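Local structure of single-strand DNA-binding protein (Agrobacterium tumefaciens, 3BTP) at residues P261-K266 with I305-K310; S275-G280 with A336-A341. The protein binds single-stranded DNA regardless of sequence and mediates nuclear uptake of the transferred T-DNA strand during plant transformation by the bacterium. One frame throughout, in Å; residues are numbered along the deposited sequence.

Contact 1. Residues P261-K266 with I305-K310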
loop_
_atom_site.group_PDB
_atom_site.type_symbol
_atom_site.label_atom_id
_atom_site.label_comp_id
_atom_site.label_asym_id
_atom_site.label_seq_id
_atom_site.Cartn_x
_atom_site.Cartn_y
_atom_site.Cartn_z
ATOM N N PRO A 261 -6.744 2.589 -18.957
ATOM C CA PRO A 261 -7.674 1.478 -18.678
ATOM C C PRO A 261 -7.459 0.900 -17.275
ATOM O O PRO A 261 -6.532 1.313 -16.550
ATOM C CB PRO A 261 -7.363 0.420 -19.770
ATOM C CG PRO A 261 -6.323 0.991 -20.627
ATOM C CD PRO A 261 -5.661 2.181 -19.865
ATOM N N ASP A 262 -8.351 -0.000 -16.902
ATOM C CA ASP A 262 -8.454 -0.564 -15.604
ATOM C C ASP A 262 -7.209 -1.459 -15.335
ATOM O O ASP A 262 -6.696 -1.516 -14.209
ATOM C CB ASP A 262 -9.697 -1.482 -15.590
ATOM C CG ASP A 262 -11.014 -0.764 -16.020
ATOM O OD1 ASP A 262 -11.111 0.463 -15.908
ATOM O OD2 ASP A 262 -11.986 -1.437 -16.472
ATOM N N ILE A 263 -6.775 -2.197 -16.362
ATOM C CA ILE A 263 -5.909 -3.366 -16.193
ATOM C C ILE A 263 -4.749 -3.159 -17.125
ATOM O O ILE A 263 -4.925 -2.837 -18.274
ATOM C CB ILE A 263 -6.623 -4.685 -16.498
ATOM C CG1 ILE A 263 -7.756 -4.981 -15.483
ATOM C CG2 ILE A 263 -5.660 -5.818 -16.537
ATOM C CD1 ILE A 263 -8.770 -6.011 -15.949
ATOM N N LEU A 264 -3.548 -3.326 -16.598
ATOM C CA LEU A 264 -2.305 -3.422 -17.398
ATOM C C LEU A 264 -1.628 -4.782 -17.169
ATOM O O LEU A 264 -1.267 -5.116 -16.060
ATOM C CB LEU A 264 -1.348 -2.265 -16.990
ATOM C CG LEU A 264 -0.036 -1.946 -17.775
ATOM C CD1 LEU A 264 0.548 -0.625 -17.237
ATOM C CD2 LEU A 264 1.007 -3.022 -17.627
ATOM N N ILE A 265 -1.387 -5.542 -18.235
ATOM C CA ILE A 265 -0.704 -6.821 -18.150
ATOM C C ILE A 265 0.683 -6.589 -18.729
ATOM O O ILE A 265 0.831 -6.045 -19.797
ATOM C CB ILE A 265 -1.410 -7.887 -19.071
ATOM C CG1 ILE A 265 -2.954 -7.907 -18.876
ATOM C CG2 ILE A 265 -0.686 -9.324 -19.052
ATOM C CD1 ILE A 265 -3.413 -8.436 -17.584
ATOM N N LYS A 266 1.720 -7.015 -18.044
ATOM C CA LYS A 266 3.049 -6.860 -18.590
ATOM C C LYS A 266 3.661 -8.262 -18.653
ATOM O O LYS A 266 3.988 -8.822 -17.605
ATOM C CB LYS A 266 3.898 -5.968 -17.709
ATOM C CG LYS A 266 5.320 -5.735 -18.303
ATOM C CD LYS A 266 6.044 -4.487 -17.703
ATOM C CE LYS A 266 6.603 -4.757 -16.383
ATOM N NZ LYS A 266 7.485 -5.996 -16.163
ATOM N N ILE A 305 0.416 -8.174 -13.301
ATOM C CA ILE A 305 -0.868 -7.546 -13.550
ATOM C C ILE A 305 -0.986 -6.355 -12.651
ATOM O O ILE A 305 -0.849 -6.499 -11.460
ATOM C CB ILE A 305 -2.102 -8.511 -13.228
ATOM C CG1 ILE A 305 -2.006 -9.850 -14.011
ATOM C CG2 ILE A 305 -3.434 -7.784 -13.548
ATOM C CD1 ILE A 305 -2.927 -10.904 -13.472
ATOM N N LYS A 306 -1.282 -5.191 -13.238
ATOM C CA LYS A 306 -1.583 -3.944 -12.552
ATOM C C LYS A 306 -3.035 -3.581 -12.696
ATOM O O LYS A 306 -3.638 -3.662 -13.780
ATOM C CB LYS A 306 -0.803 -2.757 -13.147
ATOM C CG LYS A 306 0.558 -3.155 -13.569
ATOM C CD LYS A 306 1.435 -3.751 -12.420
ATOM C CE LYS A 306 2.802 -4.201 -13.041
ATOM N NZ LYS A 306 3.832 -4.618 -12.024
ATOM N N LEU A 307 -3.541 -3.095 -11.579
ATOM C CA LEU A 307 -4.934 -2.684 -11.444
ATOM C C LEU A 307 -4.919 -1.184 -11.058
ATOM O O LEU A 307 -4.274 -0.765 -10.087
ATOM C CB LEU A 307 -5.558 -3.570 -10.394
ATOM C CG LEU A 307 -6.169 -4.936 -10.708
ATOM C CD1 LEU A 307 -6.067 -5.436 -12.102
ATOM C CD2 LEU A 307 -5.674 -5.943 -9.761
ATOM N N LYS A 308 -5.596 -0.401 -11.868
ATOM C CA LYS A 308 -5.649 1.036 -11.717
ATOM C C LYS A 308 -6.414 1.562 -10.512
ATOM O O LYS A 308 -7.508 1.095 -10.181
ATOM C CB LYS A 308 -6.289 1.640 -12.939
ATOM C CG LYS A 308 -5.970 3.064 -12.945
ATOM C CD LYS A 308 -6.292 3.737 -14.238
ATOM C CE LYS A 308 -7.386 4.732 -13.988
ATOM N NZ LYS A 308 -6.952 5.935 -14.815
ATOM N N SER A 309 -5.824 2.554 -9.900
ATOM C CA SER A 309 -6.420 3.253 -8.812
ATOM C C SER A 309 -7.201 4.465 -9.390
ATOM O O SER A 309 -6.928 4.909 -10.528
ATOM C CB SER A 309 -5.264 3.633 -7.847
ATOM O OG SER A 309 -5.647 4.627 -6.956
ATOM N N LYS A 310 -8.184 4.985 -8.669
ATOM C CA LYS A 310 -8.842 6.264 -9.121
ATOM C C LYS A 310 -7.906 7.436 -9.335
ATOM O O LYS A 310 -8.230 8.393 -10.061
ATOM C CB LYS A 310 -9.950 6.700 -8.170
ATOM C CG LYS A 310 -11.118 5.717 -8.240
ATOM C CD LYS A 310 -11.973 5.782 -6.991
ATOM C CE LYS A 310 -12.548 4.379 -6.752
ATOM N NZ LYS A 310 -13.752 4.201 -7.660
#
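I263 and L307, L264 and K306, and I265 and I305 are the paired residues of two neighbouring antiparallel strands, the central pair of a four-stranded sheet in which 263-266 and 304-308 lie between 272-275 and 314-316. The strand directions differ by 163°. I263, I265, I305 and L307 point to one face, where helix 288-299 packs against I265, I305 and L307 through F288, F291 and I295. There I263 and L307, a non-hydrogen-bonded pair, lie side by side, and CD1 of L307 leans back to 3.8 Å from CG1 of I263. The CD1 tip of I265 does the touching in the other non-hydrogen-bonded pair, reaching CG2 of I305 at 4.1 Å; chi2 of I265, -70°, places CD1 there. On the other face L264 and K306 start in parallel, CB to CB 3.9 Å, and M314 packs against both. CB and CG of K306 lie against CB of L264; the bend at chi2 turns CD aside, and NZ ends in salt bridges with E304 and D316. The backbones of L264 and K306 form a hydrogen-bonded pair: N of L264 to O of K306, 2.8 Å, and a nearly straight bond from N of K306 to O of L264 (178°). Toward strand 272-275, D262 and I263 together stand opposite the single residue S275, a classic beta bulge. The carboxylate of D262 turns from the contact to R244, while the backbone O of D262 accepts from N of K308 at 2.8 Å. The K308 chain then runs past P261, its CD 3.4 Å from O of P261.

Contact 2. Residues S275-G280 with A336-A341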
loop_
_atom_site.group_PDB
_atom_site.type_symbol
_atom_site.label_atom_id
_atom_site.label_comp_id
_atom_site.label_asym_id
_atom_site.label_seq_id
_atom_site.Cartn_x
_atom_site.Cartn_y
_atom_site.Cartn_z
ATOM N N SER A 275 -6.578 -3.578 -20.745
ATOM C CA SER A 275 -7.918 -4.102 -20.697
ATOM C C SER A 275 -8.863 -3.201 -19.860
ATOM O O SER A 275 -8.455 -2.578 -18.860
ATOM C CB SER A 275 -7.830 -5.489 -20.095
ATOM O OG SER A 275 -8.849 -6.292 -20.640
ATOM N N TYR A 276 -10.123 -3.131 -20.316
ATOM C CA TYR A 276 -11.266 -2.586 -19.546
ATOM C C TYR A 276 -12.228 -3.718 -19.113
ATOM O O TYR A 276 -12.514 -4.574 -19.900
ATOM C CB TYR A 276 -12.055 -1.645 -20.410
ATOM C CG TYR A 276 -11.592 -0.238 -20.486
ATOM C CD1 TYR A 276 -11.826 0.644 -19.415
ATOM C CD2 TYR A 276 -10.970 0.257 -21.658
ATOM C CE1 TYR A 276 -11.431 2.003 -19.480
ATOM C CE2 TYR A 276 -10.584 1.617 -21.734
ATOM C CZ TYR A 276 -10.810 2.464 -20.636
ATOM O OH TYR A 276 -10.414 3.791 -20.676
ATOM N N ARG A 277 -12.704 -3.705 -17.868
ATOM C CA ARG A 277 -13.850 -4.467 -17.435
ATOM C C ARG A 277 -15.132 -3.783 -17.932
ATOM O O ARG A 277 -15.143 -2.568 -18.226
ATOM C CB ARG A 277 -13.866 -4.602 -15.886
ATOM C CG ARG A 277 -13.058 -5.799 -15.272
ATOM C CD ARG A 277 -13.427 -6.165 -13.761
ATOM N NE ARG A 277 -14.430 -7.269 -13.528
ATOM C CZ ARG A 277 -14.798 -8.048 -14.508
ATOM N NH1 ARG A 277 -14.206 -7.852 -15.656
ATOM N NH2 ARG A 277 -15.648 -9.037 -14.355
ATOM N N PHE A 278 -16.214 -4.557 -18.051
ATOM C CA PHE A 278 -17.578 -3.978 -18.163
ATOM C C PHE A 278 -18.599 -4.886 -17.475
ATOM O O PHE A 278 -18.363 -6.096 -17.361
ATOM C CB PHE A 278 -18.004 -3.583 -19.617
ATOM C CG PHE A 278 -17.813 -4.683 -20.654
ATOM C CD1 PHE A 278 -18.896 -5.496 -21.047
ATOM C CD2 PHE A 278 -16.558 -4.899 -21.239
ATOM C CE1 PHE A 278 -18.728 -6.522 -21.974
ATOM C CE2 PHE A 278 -16.369 -5.914 -22.191
ATOM C CZ PHE A 278 -17.471 -6.735 -22.550
ATOM N N ALA A 279 -19.684 -4.282 -16.966
ATOM C CA ALA A 279 -20.850 -5.026 -16.425
ATOM C C ALA A 279 -21.241 -6.112 -17.392
ATOM O O ALA A 279 -21.515 -5.822 -18.586
ATOM C CB ALA A 279 -22.055 -4.091 -16.185
ATOM N N GLY A 280 -21.183 -7.353 -16.894
ATOM C CA GLY A 280 -21.514 -8.549 -17.641
ATOM C C GLY A 280 -20.502 -8.986 -18.678
ATOM O O GLY A 280 -20.892 -9.519 -19.715
ATOM N N ALA A 336 -16.137 -3.469 -12.906
ATOM C CA ALA A 336 -17.375 -4.021 -13.520
ATOM C C ALA A 336 -18.695 -3.632 -12.748
ATOM O O ALA A 336 -19.756 -4.044 -13.132
ATOM C CB ALA A 336 -17.266 -5.490 -13.565
ATOM N N GLY A 337 -18.611 -2.869 -11.662
ATOM C CA GLY A 337 -19.787 -2.496 -10.875
ATOM C C GLY A 337 -20.253 -3.574 -9.893
ATOM O O GLY A 337 -21.423 -3.561 -9.428
ATOM N N GLU A 338 -19.352 -4.513 -9.594
ATOM C CA GLU A 338 -19.631 -5.645 -8.724
ATOM C C GLU A 338 -19.147 -5.375 -7.302
ATOM O O GLU A 338 -18.359 -4.454 -7.050
ATOM C CB GLU A 338 -18.988 -6.929 -9.261
ATOM C CG GLU A 338 -19.671 -7.525 -10.500
ATOM C CD GLU A 338 -18.788 -8.509 -11.282
ATOM O OE1 GLU A 338 -18.178 -9.436 -10.694
ATOM O OE2 GLU A 338 -18.690 -8.339 -12.514
ATOM N N ASN A 339 -19.611 -6.215 -6.395
ATOM C CA ASN A 339 -19.492 -6.012 -4.950
ATOM C C ASN A 339 -19.556 -7.432 -4.371
ATOM O O ASN A 339 -20.454 -8.212 -4.739
ATOM C CB ASN A 339 -20.679 -5.173 -4.464
ATOM C CG ASN A 339 -20.397 -4.448 -3.165
ATOM O OD1 ASN A 339 -19.667 -3.450 -3.140
ATOM N ND2 ASN A 339 -20.994 -4.929 -2.073
ATOM N N ARG A 340 -18.574 -7.802 -3.559
ATOM C CA ARG A 340 -18.566 -9.139 -2.912
ATOM C C ARG A 340 -17.920 -9.014 -1.555
ATOM O O ARG A 340 -17.251 -8.002 -1.277
ATOM C CB ARG A 340 -17.882 -10.262 -3.764
ATOM C CG ARG A 340 -16.412 -10.002 -4.153
ATOM C CD ARG A 340 -15.959 -10.958 -5.276
ATOM N NE ARG A 340 -16.811 -10.888 -6.454
ATOM C CZ ARG A 340 -16.405 -10.641 -7.694
ATOM N NH1 ARG A 340 -15.117 -10.481 -8.007
ATOM N NH2 ARG A 340 -17.328 -10.618 -8.658
ATOM N N ALA A 341 -18.128 -10.032 -0.719
ATOM C CA ALA A 341 -17.758 -9.978 0.714
ATOM C C ALA A 341 -16.260 -10.165 0.988
ATOM O O ALA A 341 -15.658 -11.101 0.463
ATOM C CB ALA A 341 -18.580 -11.020 1.512
HETATM O O HOH W 1 -15.718 -9.815 -11.360
#
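R277 reaches across to A336 and E338 and joins the loop after strand 272-275 to the C-terminal end of helix 327-335. That end is closed by a Schellman motif, with G337 the first residue to leave helical geometry at positive phi. From the R277 backbone, CB lies 3.9 Å from N of A336. CG is anti to the carbonyl carbon (chi1 -87°), and CD beyond it is about equally far from N and CB of A336. The chain bends at chi3, 96°, which sets NE against the A336 methyl: CB of A336 is 3.3 Å from NE of R277 and sits over one face of the guanidinium, with CZ also close. F332 of the same helix makes a cation-pi contact with this group. At the tip the two amino nitrogens part company. NH1 forms a salt bridge with D281. NH2 approaches OE2 of E338 obliquely, in a long salt bridge of 3.6 Å, with the guanidinium and carboxylate planes 76° apart. NH2 also donates to a water at 3.1 Å, and that water also lies 2.6 Å from OE1 of E338. R340 meets E338 from the other end of the network: its NH2 is 2.5 Å from OE1 of E338, a salt bridge whose hydrogen bond is weak in angle, and its NH1 pairs with D329. Beside the arginine, A279 packs its CA against O of A336. E338 thus stands between two arginines, NH2 of R277 and NH2 of R340 being 6.1 Å apart; together with D281 and D329, its charge would be expected to offset the repulsion between them and, with the bridging water, to tie the loop electrostatically to the residues following the helix.

In the fold
Contacts 1 and 2 have centres 14 Å apart and lie on the same side of the chain's centre. Contact 1 lies within the sheet, and contact 2 meets it through S275, the end of edge strand 272-275; N of I263 probably bonds to O of S275 at 3.0 Å. The more telling link is D262: its OD2 probably accepts from N of R277, 2.8 Å away, fixing the backbone from which the arginine of contact 2 sets out, while OD1 pairs with R244. The segments alternate, 261-266, 275-280, 305-310, 336-341, so the two contacts cross along the chain, one buried within the sheet and the other partly buried beside helix 327-335.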